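Local coordinates for protein short-chain dehydrogenase/reductase SDR (Paraburkholderia phymatum, PDB 5VA8) that binds NADP in a Rossmann-fold domain and probably catalyses NADP-dependent oxidation or reduction of its substrate, at residues 145-151 / 165-169. Residues are numbered along the deposited sequence; the frame is centred on the assembly and turned at random.
With TCE (3,3',3''-phosphanetriyltripropanoic acid), chain F; NAP (NADP nicotinamide-adenine-dinucleotide phosphate), chain E.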
ATOM      1  N   ASN A 145       7.622   4.902 -16.940  1.00 11.66           N
ATOM      2  CA  ASN A 145       7.236   6.274 -16.615  1.00 10.90           C
ATOM      3  C   ASN A 145       8.074   6.764 -15.441  1.00 11.80           C
ATOM      4  O   ASN A 145       8.025   6.179 -14.355  1.00 10.81           O
ATOM      5  CB  ASN A 145       5.751   6.358 -16.264  1.00  9.50           C
ATOM      6  CG  ASN A 145       4.877   5.744 -17.328  1.00 12.34           C
ATOM      7  OD1 ASN A 145       4.855   6.223 -18.458  1.00 12.59           O
ATOM      8  ND2 ASN A 145       4.161   4.680 -16.979  1.00 12.45           N
ATOM      9  N   ILE A 146       8.822   7.846 -15.643  1.00 10.93           N
ATOM     10  CA  ILE A 146       9.550   8.460 -14.536  1.00 10.12           C
ATOM     11  C   ILE A 146       8.561   9.309 -13.757  1.00 11.52           C
ATOM     12  O   ILE A 146       8.005  10.272 -14.299  1.00 12.88           O
ATOM     13  CB  ILE A 146      10.720   9.314 -15.040  1.00 11.52           C
ATOM     14  CG1 ILE A 146      11.744   8.449 -15.775  1.00 10.65           C
ATOM     15  CG2 ILE A 146      11.360  10.086 -13.867  1.00 12.96           C
ATOM     16  CD1 ILE A 146      12.886   9.271 -16.383  1.00 11.12           C
ATOM     17  N   THR A 147       8.327   8.950 -12.490  1.00 12.47           N
ATOM     18  CA  THR A 147       7.360   9.685 -11.683  1.00 12.45           C
ATOM     19  C   THR A 147       8.093  10.308 -10.503  1.00 13.45           C
ATOM     20  O   THR A 147       8.958  11.166 -10.719  1.00 12.18           O
ATOM     21  CB  THR A 147       6.175   8.801 -11.259  1.00 11.71           C
ATOM     22  OG1 THR A 147       6.606   7.689 -10.460  1.00 12.16           O
ATOM     23  CG2 THR A 147       5.445   8.273 -12.511  1.00 11.40           C
ATOM     24  N   SER A 148       7.795   9.874  -9.277  1.00 11.54           N
ATOM     25  CA  SER A 148       8.338  10.533  -8.091  1.00 10.34           C
ATOM     26  C   SER A 148       7.958   9.730  -6.861  1.00 10.48           C
ATOM     27  O   SER A 148       6.912   9.079  -6.835  1.00 12.25           O
ATOM     28  CB  SER A 148       7.794  11.959  -7.945  1.00 11.19           C
ATOM     29  OG  SER A 148       8.319  12.564  -6.769  1.00 12.45           O
ATOM     30  N   SER A 149       8.789   9.845  -5.820  1.00 12.72           N
ATOM     31  CA  SER A 149       8.390   9.355  -4.507  1.00 12.78           C
ATOM     32  C   SER A 149       7.111  10.027  -4.013  1.00 14.26           C
ATOM     33  O   SER A 149       6.477   9.512  -3.088  1.00 13.62           O
ATOM     34  CB  SER A 149       9.515   9.596  -3.495  1.00 12.65           C
ATOM     35  OG  SER A 149       9.606  10.985  -3.189  1.00 14.21           O
ATOM     36  N   SER A 150       6.735  11.174  -4.600  1.00 13.63           N
ATOM     37  CA  SER A 150       5.533  11.902  -4.190  1.00 13.05           C
ATOM     38  C   SER A 150       4.259  11.066  -4.298  1.00 16.30           C
ATOM     39  O   SER A 150       3.262  11.402  -3.647  1.00 15.63           O
ATOM     40  CB  SER A 150       5.370  13.169  -5.036  1.00 11.02           C
ATOM     41  OG  SER A 150       4.990  12.810  -6.371  1.00 13.15           O
ATOM     42  N   VAL A 151       4.251   9.997  -5.109  1.00 11.35           N
ATOM     43  CA  VAL A 151       3.061   9.158  -5.191  1.00 11.80           C
ATOM     44  C   VAL A 151       2.978   8.166  -4.035  1.00 14.05           C
ATOM     45  O   VAL A 151       1.892   7.634  -3.773  1.00 13.95           O
ATOM     46  CB  VAL A 151       2.994   8.402  -6.530  1.00 13.02           C
ATOM     47  CG1 VAL A 151       3.173   9.363  -7.710  1.00 12.63           C
ATOM     48  CG2 VAL A 151       4.015   7.310  -6.587  1.00 15.25           C
ATOM     49  N   ARG A 165       1.087  13.263 -10.513  1.00 10.99           N
ATOM     50  CA  ARG A 165       1.779  12.007 -10.764  1.00 11.21           C
ATOM     51  C   ARG A 165       1.032  10.833 -10.169  1.00 12.16           C
ATOM     52  O   ARG A 165       1.130   9.717 -10.696  1.00 11.24           O
ATOM     53  CB  ARG A 165       3.198  12.067 -10.208  1.00 13.51           C
ATOM     54  CG  ARG A 165       3.991  13.220 -10.827  1.00 10.64           C
ATOM     55  CD  ARG A 165       5.431  13.055 -10.431  1.00 12.84           C
ATOM     56  NE  ARG A 165       6.281  14.224 -10.633  1.00 11.92           N
ATOM     57  CZ  ARG A 165       7.067  14.435 -11.684  1.00 11.32           C
ATOM     58  NH1 ARG A 165       7.070  13.597 -12.727  1.00 12.66           N
ATOM     59  NH2 ARG A 165       7.863  15.501 -11.683  1.00 12.47           N
ATOM     60  N   SER A 166       0.271  11.069  -9.096  1.00 10.64           N
ATOM     61  CA  SER A 166      -0.607  10.035  -8.565  1.00 10.72           C
ATOM     62  C   SER A 166      -1.731   9.721  -9.542  1.00 10.40           C
ATOM     63  O   SER A 166      -2.172   8.565  -9.643  1.00 11.48           O
ATOM     64  CB  SER A 166      -1.171  10.471  -7.216  1.00 11.95           C
ATOM     65  OG  SER A 166      -0.137  10.536  -6.240  1.00 12.90           O
ATOM     66  N   GLY A 167      -2.220  10.749 -10.243  1.00 10.81           N
ATOM     67  CA  GLY A 167      -3.209  10.524 -11.287  1.00  9.05           C
ATOM     68  C   GLY A 167      -2.682   9.626 -12.381  1.00 10.77           C
ATOM     69  O   GLY A 167      -3.358   8.683 -12.809  1.00 11.56           O
ATOM     70  N   LEU A 168      -1.480   9.919 -12.875  1.00 10.37           N
ATOM     71  CA  LEU A 168      -0.876   9.035 -13.871  1.00 10.09           C
ATOM     72  C   LEU A 168      -0.813   7.613 -13.347  1.00  9.55           C
ATOM     73  O   LEU A 168      -1.185   6.660 -14.042  1.00 10.89           O
ATOM     74  CB  LEU A 168       0.529   9.520 -14.230  1.00 10.55           C
ATOM     75  CG  LEU A 168       1.280   8.588 -15.186  1.00 11.52           C
ATOM     76  CD1 LEU A 168       0.529   8.498 -16.511  1.00 11.56           C
ATOM     77  CD2 LEU A 168       2.715   9.086 -15.416  1.00 12.51           C
ATOM     78  N   THR A 169      -0.313   7.457 -12.118  1.00 10.54           N
ATOM     79  CA  THR A 169      -0.052   6.130 -11.574  1.00 12.52           C
ATOM     80  C   THR A 169      -1.327   5.304 -11.469  1.00 11.78           C
ATOM     81  O   THR A 169      -1.325   4.099 -11.766  1.00 10.25           O
ATOM     82  CB  THR A 169       0.613   6.271 -10.208  1.00 11.39           C
ATOM     83  OG1 THR A 169       1.818   7.029 -10.364  1.00 12.09           O
ATOM     84  CG2 THR A 169       0.960   4.898  -9.636  1.00 12.73           C
TER
HETATM   85  O16 TCE F 302       7.921  16.635  -9.005  0.98 13.67           O
HETATM   86  C14 TCE F 302       8.496  15.929  -8.132  0.98 13.75           C
HETATM   87  O15 TCE F 302       7.835  15.135  -7.423  0.98 14.17           O
HETATM   88  C5  TCE F 302      10.003  16.069  -7.921  0.98 13.78           C
HETATM   89  C2  TCE F 302      10.371  15.380  -6.611  0.98 16.20           C
HETATM   90  P   TCE F 302      12.220  15.277  -6.478  0.98 17.27           P
HETATM   91  C3  TCE F 302      13.027  16.847  -7.003  0.98 18.44           C
HETATM   92  C6  TCE F 302      12.573  17.834  -5.936  0.98 24.79           C
HETATM   93  C8  TCE F 302      13.081  19.202  -6.339  0.98 43.27           C
HETATM   94  O10 TCE F 302      13.729  19.864  -5.496  0.98 46.08           O
HETATM   95  O9  TCE F 302      12.860  19.649  -7.499  0.98 45.76           O
HETATM   96  C1  TCE F 302      12.669  14.813  -4.753  0.98 17.24           C
HETATM   97  C4  TCE F 302      12.028  13.461  -4.462  0.98 17.27           C
HETATM   98  C11 TCE F 302      12.330  13.120  -3.015  0.98 18.72           C
HETATM   99  O12 TCE F 302      11.979  12.014  -2.522  0.98 16.45           O
HETATM  100  O13 TCE F 302      12.947  13.969  -2.318  0.98 20.50           O
HETATM  101  PA  NAP E 301      16.854  17.811 -15.039  1.00 16.95           P
HETATM  102  O1A NAP E 301      18.208  17.377 -14.647  1.00 17.38           O
HETATM  103  O2A NAP E 301      16.584  19.299 -14.957  1.00 19.64           O
HETATM  104  O5B NAP E 301      16.618  17.280 -16.533  1.00 15.61           O
HETATM  105  C5B NAP E 301      15.368  17.562 -17.179  1.00 14.30           C
HETATM  106  C4B NAP E 301      15.538  17.230 -18.635  1.00 13.32           C
HETATM  107  O4B NAP E 301      14.239  17.239 -19.265  1.00 15.40           O
HETATM  108  C3B NAP E 301      16.383  18.222 -19.435  1.00 13.60           C
HETATM  109  O3B NAP E 301      17.023  17.542 -20.505  1.00 13.40           O
HETATM  110  C2B NAP E 301      15.322  19.185 -19.961  1.00 15.12           C
HETATM  111  O2B NAP E 301      15.864  19.928 -21.076  1.00 14.77           O
HETATM  112  C1B NAP E 301      14.218  18.187 -20.313  1.00 15.76           C
HETATM  113  N9A NAP E 301      12.874  18.754 -20.353  1.00 15.08           N
HETATM  114  C8A NAP E 301      12.211  19.364 -19.321  1.00 15.00           C
HETATM  115  N7A NAP E 301      10.969  19.684 -19.598  1.00 15.86           N
HETATM  116  C5A NAP E 301      10.806  19.264 -20.910  1.00 14.06           C
HETATM  117  C6A NAP E 301       9.714  19.331 -21.799  1.00 14.78           C
HETATM  118  N6A NAP E 301       8.529  19.864 -21.482  1.00 15.46           N
HETATM  119  N1A NAP E 301       9.885  18.834 -23.044  1.00 13.43           N
HETATM  120  C2A NAP E 301      11.069  18.295 -23.362  1.00 12.05           C
HETATM  121  N3A NAP E 301      12.168  18.177 -22.609  1.00 13.47           N
HETATM  122  C4A NAP E 301      11.971  18.689 -21.389  1.00 13.44           C
HETATM  123  O3  NAP E 301      15.740  17.081 -14.154  1.00 16.56           O
HETATM  124  PN  NAP E 301      15.670  15.637 -13.466  1.00 14.58           P
HETATM  125  O1N NAP E 301      16.260  14.629 -14.369  1.00 14.00           O
HETATM  126  O2N NAP E 301      16.195  15.768 -12.091  1.00 16.54           O
HETATM  127  O5D NAP E 301      14.085  15.458 -13.389  1.00 17.22           O
HETATM  128  C5D NAP E 301      13.367  14.685 -14.372  1.00 17.65           C
HETATM  129  C4D NAP E 301      11.973  14.497 -13.826  1.00 12.18           C
HETATM  130  O4D NAP E 301      12.050  13.709 -12.615  1.00 12.69           O
HETATM  131  C3D NAP E 301      11.232  15.784 -13.443  1.00 13.50           C
HETATM  132  O3D NAP E 301       9.834  15.656 -13.700  1.00 14.57           O
HETATM  133  C2D NAP E 301      11.479  15.870 -11.940  1.00 12.60           C
HETATM  134  O2D NAP E 301      10.515  16.637 -11.226  1.00 13.16           O
HETATM  135  C1D NAP E 301      11.378  14.387 -11.594  1.00 12.74           C
HETATM  136  N1N NAP E 301      12.009  14.023 -10.302  1.00 13.77           N
HETATM  137  C2N NAP E 301      13.265  14.415 -10.029  1.00 14.94           C
HETATM  138  C3N NAP E 301      13.866  14.022  -8.852  1.00 16.16           C
HETATM  139  C7N NAP E 301      15.262  14.379  -8.439  1.00 15.02           C
HETATM  140  O7N NAP E 301      15.552  14.367  -7.228  1.00 15.64           O
HETATM  141  N7N NAP E 301      16.099  14.827  -9.371  1.00 13.86           N
HETATM  142  C4N NAP E 301      13.169  13.157  -8.012  1.00 26.82           C
HETATM  143  C5N NAP E 301      11.872  12.784  -8.320  1.00 16.99           C
HETATM  144  C6N NAP E 301      11.298  13.242  -9.467  1.00 14.96           C
HETATM  145  P2B NAP E 301      15.179  21.297 -21.584  1.00 15.21           P
HETATM  146  O1X NAP E 301      13.878  20.913 -22.207  1.00 16.06           O
HETATM  147  O2X NAP E 301      14.998  22.206 -20.367  1.00 14.89           O
HETATM  148  O3X NAP E 301      16.206  21.868 -22.582  1.00 20.06           O
HETATM  149  O   HOH W   1       8.744  12.741 -15.137  1.00 12.69           O
HETATM  150  O   HOH W   2       4.454   6.036  -9.997  1.00 12.58           O
HETATM  151  O   HOH W   3      -0.603   8.418  -4.661  1.00 20.35           O
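Arg-165 lays its aliphatic stem along the loop that follows strand 141-146, its CD 3.6 Å from Ser-148 CB, while the backbone O of Thr-147 stands over one face of the guanidinium. Extended from CG to NE, the chain delivers NH2 to two acceptors at the guanidinium edge: a ribose hydroxyl oxygen, O3D of NADP, at 2.8 Å and a carboxylate oxygen, O16 of the phosphine triacid, at 2.9 Å. A water ties NH1 to Ile-146 O. Ser-148 OG, anti to its own backbone N (chi1 179°), accepts a nearly straight hydrogen bond from Ser-150 N (N-H...O 171°), which makes an ST turn, and donates one to O15 of the same carboxylate, 2.7 Å away. Farther out, Val-151 CG1 rests 3.6 Å from Arg-165 C, and Leu-168 CD2 meets Thr-147 CG2 at 4.1 Å. Two more waters bridge Thr-147 OG1 to Thr-169 OG1 and Val-151 O to Ser-166 OG. Ser-161 OG, itself bonded to the triacid, also pairs with Arg-165 NE and Ser-150 OG. The contact thus joins the end of strand 141-146 and its following loop to helix 159-179, and Arg-165 and Ser-148 grip both oxygens of one carboxylate beside the nicotinamide, consistent with an anion-binding corner of the active site.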